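Local structure of nucleoporin NUP170 (Chaetomium thermophilum, 5HAX) at residues L274-H279 against S341-F346; I251-M256 against K264-D269; G181-R186 against V235-N240; G565-A570 against I663-E668. The protein probably serves as a structural scaffold component of the inner ring of the nuclear pore complex, the gateway between nucleus and cytoplasm. One frame throughout, in Å; residues are numbered along the deposited sequence.

Contact 1: L274-H279 against S341-F346. With PO4 (phosphate ion), chain D.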
# COMPACT_ATOMS: atom_id res chain seq x y z
N LEU A 274 -23.39 18.69 4.04
CA LEU A 274 -23.73 19.82 3.18
C LEU A 274 -23.58 21.15 3.91
O LEU A 274 -23.21 22.15 3.29
CB LEU A 274 -25.16 19.66 2.65
CG LEU A 274 -25.33 18.60 1.57
CD1 LEU A 274 -26.79 18.21 1.42
CD2 LEU A 274 -24.78 19.10 0.24
N ARG A 275 -23.87 21.18 5.21
CA ARG A 275 -23.69 22.41 5.97
C ARG A 275 -22.22 22.78 6.08
O ARG A 275 -21.84 23.94 5.88
CB ARG A 275 -24.33 22.26 7.35
CG ARG A 275 -24.26 23.52 8.20
CD ARG A 275 -25.27 23.50 9.33
NE ARG A 275 -25.39 22.18 9.95
CZ ARG A 275 -26.37 21.32 9.70
NH1 ARG A 275 -27.35 21.62 8.86
NH2 ARG A 275 -26.38 20.14 10.32
N ASP A 276 -21.36 21.80 6.40
CA ASP A 276 -19.92 22.03 6.36
C ASP A 276 -19.49 22.56 5.00
O ASP A 276 -18.74 23.54 4.90
CB ASP A 276 -19.16 20.74 6.68
CG ASP A 276 -19.43 20.22 8.07
OD1 ASP A 276 -19.15 19.03 8.33
OD2 ASP A 276 -19.92 21.00 8.92
N PHE A 277 -19.98 21.92 3.94
CA PHE A 277 -19.61 22.31 2.58
C PHE A 277 -20.01 23.75 2.29
O PHE A 277 -19.28 24.48 1.62
CB PHE A 277 -20.26 21.35 1.59
CG PHE A 277 -19.86 21.58 0.16
CD1 PHE A 277 -18.54 21.48 -0.23
CD2 PHE A 277 -20.82 21.87 -0.80
CE1 PHE A 277 -18.18 21.68 -1.55
CE2 PHE A 277 -20.46 22.07 -2.11
CZ PHE A 277 -19.14 21.98 -2.49
N ALA A 278 -21.17 24.18 2.80
CA ALA A 278 -21.63 25.54 2.55
C ALA A 278 -20.76 26.57 3.26
O ALA A 278 -20.61 27.69 2.77
CB ALA A 278 -23.09 25.69 2.98
N HIS A 279 -20.19 26.20 4.41
CA HIS A 279 -19.30 27.10 5.14
C HIS A 279 -17.92 27.21 4.50
O HIS A 279 -17.14 28.08 4.89
CB HIS A 279 -19.15 26.62 6.59
CG HIS A 279 -20.43 26.67 7.37
ND1 HIS A 279 -20.49 26.38 8.71
CD2 HIS A 279 -21.69 26.99 7.00
CE1 HIS A 279 -21.74 26.50 9.13
NE2 HIS A 279 -22.48 26.88 8.11
N SER A 341 -16.68 14.00 17.17
CA SER A 341 -17.11 14.95 16.16
C SER A 341 -16.45 14.58 14.84
O SER A 341 -15.35 14.04 14.81
CB SER A 341 -16.75 16.39 16.55
OG SER A 341 -17.14 17.31 15.55
N MET A 342 -17.15 14.88 13.74
CA MET A 342 -16.65 14.64 12.39
C MET A 342 -17.07 15.81 11.52
O MET A 342 -18.22 16.25 11.56
CB MET A 342 -17.18 13.32 11.81
CG MET A 342 -16.85 13.12 10.33
SD MET A 342 -17.39 11.51 9.71
CE MET A 342 -16.20 10.43 10.49
N GLN A 343 -16.13 16.31 10.71
CA GLN A 343 -16.36 17.51 9.92
C GLN A 343 -15.73 17.37 8.54
O GLN A 343 -14.59 16.92 8.41
CB GLN A 343 -15.78 18.74 10.63
CG GLN A 343 -15.99 20.05 9.89
CD GLN A 343 -15.42 21.24 10.63
OE1 GLN A 343 -15.06 21.13 11.81
NE2 GLN A 343 -15.32 22.37 9.95
N LEU A 344 -16.49 17.77 7.52
CA LEU A 344 -15.94 17.85 6.17
C LEU A 344 -15.00 19.05 6.08
O LEU A 344 -15.43 20.20 6.23
CB LEU A 344 -17.07 17.97 5.14
CG LEU A 344 -16.62 18.29 3.71
CD1 LEU A 344 -15.55 17.32 3.24
CD2 LEU A 344 -17.82 18.27 2.77
N GLN A 345 -13.72 18.78 5.82
CA GLN A 345 -12.67 19.79 5.83
C GLN A 345 -12.15 20.14 4.45
O GLN A 345 -11.92 21.32 4.16
CB GLN A 345 -11.49 19.30 6.69
CG GLN A 345 -11.79 19.18 8.18
CD GLN A 345 -11.77 20.52 8.89
OE1 GLN A 345 -11.82 21.58 8.26
NE2 GLN A 345 -11.68 20.49 10.21
N PHE A 346 -11.95 19.14 3.59
CA PHE A 346 -11.26 19.33 2.32
C PHE A 346 -11.96 18.53 1.23
O PHE A 346 -12.43 17.42 1.48
CB PHE A 346 -9.79 18.91 2.44
CG PHE A 346 -9.05 18.88 1.13
CD1 PHE A 346 -8.91 17.70 0.43
CD2 PHE A 346 -8.51 20.04 0.61
CE1 PHE A 346 -8.23 17.67 -0.77
CE2 PHE A 346 -7.83 20.02 -0.59
CZ PHE A 346 -7.70 18.84 -1.29
P PO4 D . -23.47 19.91 12.77
O1 PO4 D . -23.61 20.06 11.28
O2 PO4 D . -24.10 18.61 13.22
O3 PO4 D . -24.18 21.07 13.45
O4 PO4 D . -22.01 19.93 13.15

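Contact 2: I251-M256 against K264-D269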
# COMPACT_ATOMS: atom_id res chain seq x y z
N ILE A 251 -23.17 8.78 7.57
CA ILE A 251 -21.92 8.17 8.00
C ILE A 251 -21.98 8.00 9.51
O ILE A 251 -22.12 8.98 10.24
CB ILE A 251 -20.70 9.02 7.60
CG1 ILE A 251 -20.66 9.23 6.08
CG2 ILE A 251 -19.41 8.38 8.09
CD1 ILE A 251 -19.59 10.21 5.63
N ARG A 252 -21.86 6.76 9.97
CA ARG A 252 -21.83 6.44 11.39
C ARG A 252 -20.45 5.91 11.76
O ARG A 252 -19.88 5.09 11.03
CB ARG A 252 -22.91 5.41 11.74
CG ARG A 252 -24.33 5.94 11.59
CD ARG A 252 -25.37 4.85 11.82
NE ARG A 252 -26.72 5.39 11.91
CZ ARG A 252 -27.51 5.63 10.87
NH1 ARG A 252 -27.09 5.40 9.63
NH2 ARG A 252 -28.73 6.11 11.06
N THR A 253 -19.93 6.38 12.89
CA THR A 253 -18.63 5.97 13.40
C THR A 253 -18.83 5.22 14.72
O THR A 253 -19.53 5.71 15.61
CB THR A 253 -17.71 7.17 13.62
OG1 THR A 253 -17.58 7.91 12.40
CG2 THR A 253 -16.32 6.73 14.10
N TYR A 254 -18.21 4.05 14.82
CA TYR A 254 -18.26 3.22 16.02
C TYR A 254 -16.84 3.00 16.53
O TYR A 254 -15.90 2.86 15.74
CB TYR A 254 -18.92 1.86 15.73
CG TYR A 254 -20.33 1.95 15.19
CD1 TYR A 254 -20.57 2.27 13.87
CD2 TYR A 254 -21.42 1.71 16.02
CE1 TYR A 254 -21.85 2.34 13.37
CE2 TYR A 254 -22.71 1.78 15.53
CZ TYR A 254 -22.92 2.10 14.21
OH TYR A 254 -24.21 2.17 13.71
N HIS A 255 -16.69 2.97 17.86
CA HIS A 255 -15.39 2.80 18.50
C HIS A 255 -15.39 1.49 19.28
O HIS A 255 -16.35 1.19 19.99
CB HIS A 255 -15.07 3.97 19.43
CG HIS A 255 -13.76 3.82 20.15
ND1 HIS A 255 -13.68 3.64 21.51
CD2 HIS A 255 -12.49 3.83 19.69
CE1 HIS A 255 -12.41 3.54 21.86
NE2 HIS A 255 -11.67 3.65 20.78
N MET A 256 -14.31 0.73 19.14
CA MET A 256 -14.14 -0.54 19.86
C MET A 256 -13.40 -0.24 21.16
O MET A 256 -12.18 -0.37 21.26
CB MET A 256 -13.39 -1.55 18.99
CG MET A 256 -14.15 -1.95 17.74
SD MET A 256 -13.14 -2.91 16.59
CE MET A 256 -13.33 -1.95 15.09
N LYS A 264 -21.37 3.41 19.34
CA LYS A 264 -21.57 4.47 18.36
C LYS A 264 -21.17 5.80 18.98
O LYS A 264 -21.65 6.17 20.06
CB LYS A 264 -23.02 4.52 17.89
CG LYS A 264 -23.21 5.23 16.55
CD LYS A 264 -24.51 6.02 16.46
CE LYS A 264 -25.73 5.15 16.72
NZ LYS A 264 -26.99 5.92 16.55
N VAL A 265 -20.28 6.53 18.30
CA VAL A 265 -19.74 7.77 18.83
C VAL A 265 -19.98 8.97 17.93
O VAL A 265 -19.91 10.11 18.41
CB VAL A 265 -18.23 7.63 19.12
CG1 VAL A 265 -18.00 6.71 20.31
CG2 VAL A 265 -17.49 7.12 17.89
N ILE A 266 -20.26 8.77 16.64
CA ILE A 266 -20.58 9.87 15.73
C ILE A 266 -21.65 9.40 14.77
O ILE A 266 -21.64 8.25 14.32
CB ILE A 266 -19.34 10.36 14.95
CG1 ILE A 266 -18.16 10.63 15.89
CG2 ILE A 266 -19.69 11.63 14.16
CD1 ILE A 266 -16.87 10.98 15.18
N GLU A 267 -22.58 10.30 14.45
CA GLU A 267 -23.58 10.08 13.41
C GLU A 267 -23.71 11.38 12.63
O GLU A 267 -24.14 12.39 13.19
CB GLU A 267 -24.92 9.65 14.01
CG GLU A 267 -25.98 9.33 12.97
CD GLU A 267 -27.22 8.68 13.58
OE1 GLU A 267 -27.09 7.58 14.16
OE2 GLU A 267 -28.32 9.26 13.47
N LYS A 268 -23.32 11.37 11.36
CA LYS A 268 -23.26 12.57 10.53
C LYS A 268 -24.04 12.31 9.25
O LYS A 268 -23.60 11.53 8.40
CB LYS A 268 -21.81 12.93 10.21
CG LYS A 268 -21.63 14.30 9.58
CD LYS A 268 -20.18 14.55 9.22
CE LYS A 268 -19.97 15.94 8.65
NZ LYS A 268 -20.22 17.00 9.66
N ASP A 269 -25.20 12.96 9.11
CA ASP A 269 -26.02 12.77 7.93
C ASP A 269 -25.58 13.69 6.80
O ASP A 269 -24.73 14.57 6.98
CB ASP A 269 -27.51 12.98 8.26
CG ASP A 269 -27.81 14.35 8.84
OD1 ASP A 269 -27.03 15.30 8.63
OD2 ASP A 269 -28.86 14.48 9.50
O HOH W 1 -29.64 5.68 14.36

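Contact 3: G181-R186 against V235-N240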
# COMPACT_ATOMS: atom_id res chain seq x y z
N GLY A 181 -13.62 -7.81 8.81
CA GLY A 181 -12.86 -8.37 9.90
C GLY A 181 -11.76 -7.43 10.35
O GLY A 181 -11.20 -6.68 9.55
N THR A 182 -11.47 -7.48 11.65
CA THR A 182 -10.39 -6.69 12.22
C THR A 182 -9.10 -7.50 12.29
O THR A 182 -9.09 -8.72 12.10
CB THR A 182 -10.75 -6.20 13.62
OG1 THR A 182 -10.77 -7.31 14.53
CG2 THR A 182 -12.11 -5.51 13.63
N LYS A 183 -8.01 -6.80 12.57
CA LYS A 183 -6.70 -7.44 12.73
C LYS A 183 -6.74 -8.56 13.75
O LYS A 183 -6.03 -9.56 13.60
CB LYS A 183 -5.67 -6.38 13.13
CG LYS A 183 -4.23 -6.79 12.92
CD LYS A 183 -3.27 -5.64 13.23
CE LYS A 183 -3.30 -5.24 14.70
NZ LYS A 183 -4.34 -4.21 15.02
N ASP A 184 -7.56 -8.42 14.79
CA ASP A 184 -7.63 -9.37 15.89
C ASP A 184 -8.67 -10.47 15.66
O ASP A 184 -8.90 -11.28 16.57
CB ASP A 184 -7.94 -8.64 17.20
CG ASP A 184 -6.90 -7.60 17.55
OD1 ASP A 184 -5.70 -7.85 17.31
OD2 ASP A 184 -7.28 -6.52 18.06
N GLY A 185 -9.31 -10.50 14.50
CA GLY A 185 -10.26 -11.55 14.18
C GLY A 185 -11.70 -11.25 14.53
O GLY A 185 -12.54 -12.15 14.42
N ARG A 186 -12.02 -10.03 14.96
CA ARG A 186 -13.41 -9.68 15.21
C ARG A 186 -14.18 -9.59 13.90
O ARG A 186 -13.67 -9.06 12.91
CB ARG A 186 -13.49 -8.35 15.97
CG ARG A 186 -12.80 -8.35 17.32
CD ARG A 186 -12.99 -7.04 18.06
NE ARG A 186 -14.36 -6.88 18.54
CZ ARG A 186 -14.77 -5.86 19.29
NH1 ARG A 186 -13.93 -4.90 19.65
NH2 ARG A 186 -16.04 -5.80 19.69
N VAL A 235 -13.39 -0.79 8.19
CA VAL A 235 -12.62 -0.95 9.42
C VAL A 235 -11.35 -0.11 9.35
O VAL A 235 -10.73 0.00 8.28
CB VAL A 235 -12.27 -2.43 9.68
CG1 VAL A 235 -11.35 -2.57 10.89
CG2 VAL A 235 -13.52 -3.26 9.85
N ASP A 236 -10.96 0.47 10.48
CA ASP A 236 -9.64 1.10 10.64
C ASP A 236 -9.05 0.61 11.96
O ASP A 236 -9.36 1.14 13.03
CB ASP A 236 -9.73 2.62 10.60
CG ASP A 236 -8.37 3.28 10.70
OD1 ASP A 236 -7.35 2.56 10.63
OD2 ASP A 236 -8.31 4.52 10.83
N ASP A 237 -8.18 -0.40 11.87
CA ASP A 237 -7.57 -0.99 13.06
C ASP A 237 -6.66 -0.01 13.79
O ASP A 237 -6.56 -0.07 15.02
CB ASP A 237 -6.77 -2.24 12.67
CG ASP A 237 -7.65 -3.38 12.20
OD1 ASP A 237 -8.64 -3.69 12.89
OD2 ASP A 237 -7.34 -3.96 11.14
N THR A 238 -6.01 0.90 13.06
CA THR A 238 -5.07 1.83 13.69
C THR A 238 -5.76 2.77 14.66
O THR A 238 -5.10 3.35 15.53
CB THR A 238 -4.33 2.64 12.63
OG1 THR A 238 -5.23 3.55 11.99
CG2 THR A 238 -3.70 1.73 11.58
N ARG A 239 -7.08 2.95 14.53
CA ARG A 239 -7.86 3.80 15.43
C ARG A 239 -8.92 3.02 16.19
O ARG A 239 -9.67 3.63 16.97
CB ARG A 239 -8.52 4.93 14.64
CG ARG A 239 -7.59 5.69 13.71
CD ARG A 239 -8.34 6.79 13.00
NE ARG A 239 -7.65 7.26 11.79
CZ ARG A 239 -6.91 8.36 11.71
NH1 ARG A 239 -6.34 8.69 10.56
NH2 ARG A 239 -6.73 9.14 12.77
N ASN A 240 -9.01 1.70 15.99
CA ASN A 240 -10.05 0.87 16.60
C ASN A 240 -11.45 1.39 16.25
O ASN A 240 -12.36 1.37 17.08
CB ASN A 240 -9.87 0.78 18.11
CG ASN A 240 -8.61 0.03 18.50
OD1 ASN A 240 -8.16 -0.87 17.79
ND2 ASN A 240 -8.03 0.40 19.64
O HOH W 2 -8.86 -5.37 9.34

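Contact 4: G565-A570 against I663-E668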
# COMPACT_ATOMS: atom_id res chain seq x y z
N GLY A 565 25.50 18.04 -13.30
CA GLY A 565 25.94 19.29 -12.70
C GLY A 565 27.40 19.25 -12.29
O GLY A 565 28.20 18.47 -12.82
N GLN A 566 27.75 20.10 -11.33
CA GLN A 566 29.13 20.24 -10.91
C GLN A 566 29.17 20.93 -9.55
O GLN A 566 28.19 21.57 -9.15
CB GLN A 566 29.95 21.03 -11.94
CG GLN A 566 29.46 22.45 -12.18
CD GLN A 566 30.27 23.18 -13.22
OE1 GLN A 566 30.94 22.56 -14.05
NE2 GLN A 566 30.22 24.51 -13.19
N PRO A 567 30.28 20.81 -8.83
CA PRO A 567 30.41 21.47 -7.52
C PRO A 567 30.78 22.93 -7.64
O PRO A 567 31.44 23.35 -8.60
CB PRO A 567 31.53 20.67 -6.85
CG PRO A 567 32.40 20.25 -8.00
CD PRO A 567 31.45 19.96 -9.13
N ARG A 568 30.37 23.72 -6.64
CA ARG A 568 30.54 25.17 -6.70
C ARG A 568 30.70 25.75 -5.30
O ARG A 568 30.19 25.20 -4.32
CB ARG A 568 29.35 25.84 -7.40
CG ARG A 568 29.38 25.72 -8.91
CD ARG A 568 28.03 26.04 -9.52
NE ARG A 568 28.07 26.00 -10.98
CZ ARG A 568 28.34 27.04 -11.76
NH1 ARG A 568 28.61 28.23 -11.23
NH2 ARG A 568 28.36 26.89 -13.08
N LEU A 569 31.41 26.87 -5.22
CA LEU A 569 31.49 27.65 -3.99
C LEU A 569 30.17 28.36 -3.73
O LEU A 569 29.53 28.87 -4.65
CB LEU A 569 32.62 28.67 -4.08
CG LEU A 569 34.06 28.17 -4.17
CD1 LEU A 569 35.02 29.34 -4.38
CD2 LEU A 569 34.44 27.39 -2.93
N ALA A 570 29.77 28.41 -2.46
CA ALA A 570 28.53 29.08 -2.08
C ALA A 570 28.67 30.59 -2.18
O ALA A 570 29.41 31.21 -1.42
CB ALA A 570 28.12 28.67 -0.67
N ILE A 663 39.11 24.10 -5.24
CA ILE A 663 38.65 23.60 -3.95
C ILE A 663 37.32 22.87 -4.12
O ILE A 663 37.04 21.91 -3.40
CB ILE A 663 38.51 24.76 -2.94
CG1 ILE A 663 39.71 25.70 -2.99
CG2 ILE A 663 38.32 24.21 -1.53
CD1 ILE A 663 39.31 27.15 -3.21
N ALA A 664 36.49 23.32 -5.07
CA ALA A 664 35.20 22.69 -5.30
C ALA A 664 35.37 21.25 -5.78
O ALA A 664 34.89 20.31 -5.15
CB ALA A 664 34.40 23.51 -6.31
N ASN A 665 36.07 21.08 -6.91
CA ASN A 665 36.31 19.74 -7.43
C ASN A 665 37.08 18.89 -6.43
O ASN A 665 36.98 17.65 -6.45
CB ASN A 665 37.08 19.82 -8.75
CG ASN A 665 36.40 20.73 -9.76
OD1 ASN A 665 35.51 20.30 -10.49
ND2 ASN A 665 36.83 21.98 -9.80
N GLN A 666 37.85 19.52 -5.54
CA GLN A 666 38.57 18.79 -4.50
C GLN A 666 37.59 18.11 -3.55
O GLN A 666 37.65 16.89 -3.34
CB GLN A 666 39.50 19.73 -3.74
CG GLN A 666 40.93 19.72 -4.24
CD GLN A 666 41.64 18.41 -3.93
OE1 GLN A 666 41.26 17.69 -3.02
NE2 GLN A 666 42.67 18.11 -4.71
N LYS A 667 36.69 18.89 -2.95
CA LYS A 667 35.73 18.32 -2.01
C LYS A 667 34.73 17.42 -2.71
O LYS A 667 34.19 16.49 -2.09
CB LYS A 667 35.01 19.45 -1.26
CG LYS A 667 35.94 20.35 -0.46
CD LYS A 667 36.66 19.58 0.64
CE LYS A 667 37.57 20.49 1.45
NZ LYS A 667 38.31 19.74 2.52
N GLU A 668 34.47 17.66 -4.00
CA GLU A 668 33.66 16.73 -4.78
C GLU A 668 34.33 15.36 -4.84
O GLU A 668 33.68 14.33 -4.64
CB GLU A 668 33.45 17.29 -6.18
CG GLU A 668 32.62 16.42 -7.13
CD GLU A 668 31.13 16.48 -6.87
OE1 GLU A 668 30.69 17.29 -6.03
OE2 GLU A 668 30.39 15.72 -7.53

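Contact 1: L274-H279 against S341-F346
Helix 270-279, which links two successive sheets of the N-terminal beta-propeller, lies across strand 341-348 of the second sheet, with 40° between the axes of the two segments. Asp276 and Leu344 carry most of the contact. The CG of Asp276 is turned beside the backbone N, anti to the carbonyl carbon, so the carboxylate reaches down to the strand, where OD1 accepts the backbone N-H of Leu344 at 3.1 Å (N-H...O 162°) from above the carboxylate plane. The same oxygen is also salt-bridged to Lys268 NZ, so two donors grip it from different elements. Beside that bond the side chains close up: Asp276 CB meets Leu344 CB at 3.8 Å, and the Gln343 CG methylene lies 3.7 Å from Asp276 OD1. An alanine here removes the acceptor of the Leu344 N-H and the carboxylate facing Lys268, and would probably loosen the helix on the strand. In this propeller blade the strand carries a classic beta bulge, Gln345 and Phe346 both facing Phe320 of the neighbouring strand. Next to Asp276, Leu344 CD2 packs against Phe277 CB at 4.1 Å, while the Phe277 ring meets Phe287 edge-to-face. Away from the strand, Arg275 holds a phosphate, probably from the crystallisation liquor, through NE (3.1 Å) and NH2 (2.9 Å), both to O1, and Ser272 OG binds the same ion.

Contact 2: I251-M256 against K264-D269
Strands 251-255 and 263-268 run antiparallel as a hairpin, Ile251 and Lys268 exchanging two backbone bonds and Thr253 N reaching Ile266 O at 2.9 Å, until a classic beta bulge puts Val265 and Ile266 together opposite Thr253. At the bulge Thr253 O takes Val265 N at 2.9 Å and, weakly, Ile266 N at 3.3 Å. These are the last two strands of a four-stranded propeller blade. On the face of Arg252, Tyr254, Lys264 and Glu267, the bent Lys264 chain lies alongside the Tyr254 ring and sets its CG over one face, a CH-pi contact 4.0 Å from the centroid. Its ammonium then swings on to Glu267, NZ to OE1 2.9 Å. Arg252, extended from CG to NE, runs beside Glu267 in the same direction; its NE gives OE1 a weak hydrogen bond of 3.2 Å within a salt bridge, with the guanidinium and carboxylate planes 63° apart. Arg252 NH2 has a stronger partner in Glu228. An alanine here takes away the guanidinium that faces both Glu267 and Glu228, and would probably weaken the charge network on this face. On the other face of the sheet, Thr253 CB and Ile266 CB meet at 3.8 Å, and Met342 covers both residues. In the salt-bridge network of Arg252, Lys264 and Glu267, OE1 is thus held by two cations, Arg252 NE and Lys264 NZ being 4.7 Å apart; this charge pattern is likely to keep the carboxylate ionised.

Contact 3: G181-R186 against V235-N240
Two torsions set up the meeting: chi1 of Thr182 (70°) puts OG1 between the backbone N and the carbonyl carbon, turned back into its own loop, while chi1 of Asp237 (-68°) lays the carboxylate beside its own backbone N and toward that loop. Asp237 OD1 accepts the backbone N-H of Lys183 at 3.2 Å along a nearly straight line (169° at the hydrogen), coming from above the carboxylate plane. It also lies 3.4 Å from Thr182 CB, so the threonine presents carbon, not its hydroxyl, to the acid. The other oxygen, OD2, is linked to the loop through a water that donates 2.7 Å bonds to both Asp237 OD2 and Gly181 O. Although the Lys183 side chain folds over the aspartate, bent at chi3 and chi4, its NZ stays 4.8 Å from Asp237 OD1 and forms no salt bridge with it. The loop is a type I turn from Thr182 to Gly185, joining the first two strands of one propeller blade, and Asp237 stands in the corresponding connection of the next blade, so the contact runs between adjacent blades. Thr182 OG1 braces the turn by accepting Arg186 N at 3.0 Å. Nearer the start of both segments, Val235 CG1 meets Thr182 CG2 at 4.1 Å, the side chains crossing at about a right angle. Next to Asp237 in the chain, Asp236 OD1 accepts the Thr238 hydroxyl, and Asp236 OD2 pairs with Arg239 NE in a salt bridge.

Contact 4: G565-A570 against I663-E668
Pro567 and Glu668 cross at about a right angle, the proline ring lying against the first turns of helix 663-694. Glu668 starts with CG anti to the backbone N (chi1 179°) and then bends at chi2 (78°), which turns its acid end alongside the ring. The ring is therefore met from two heights of one side chain: Pro567 CG touches Glu668 CB at 3.6 Å, and Pro567 CB lies 3.6 Å from Glu668 OE1. One helical turn earlier, Ala664 points its methyl at the same proline, with Ala664 CB 4.1 Å from Pro567 CB and 3.7 Å from Pro567 O. Asn665 OD1 comes to 4.0 Å from Pro567 CG. The chain continues into the short strand 568-569, whose Arg568 is joined to Arg583 by backbone hydrogen bonding, so the contact sets a small two-stranded sheet beside a long helix of the alpha-helical C-terminal part. No hydrogen bond joins the two segments. Glu668 turns its methylenes and OE1 to the proline, while OE2 is bonded to Ser585 OG; cohesion here rests on the fit of the proline against Ala664 and the aliphatic part of Glu668, with the acid's polarity met at least in part by a third element.

How the contacts relate
Contacts 1, 2 and 3 all belong to the beta-propeller, whereas contact 4 lies in the helical part, with centres 53 to 59 Å from theirs. Contacts 1 and 2, about 16 Å apart between centres, share Lys268: its NZ lies 2.6 Å from Asp276 OD1 in a salt bridge, and 2.9 Å from Met342 O. Through these bonds the lysine at the end of one blade is tied to the next; strand 263-268 itself leads into helix 270-279. The bound phosphate is about 5 Å from that lysine's side chain. Contacts 2 and 3 reach the same sheet and meet where Met256 N approaches Asn240 O at 2.9 Å, probably a hydrogen bond.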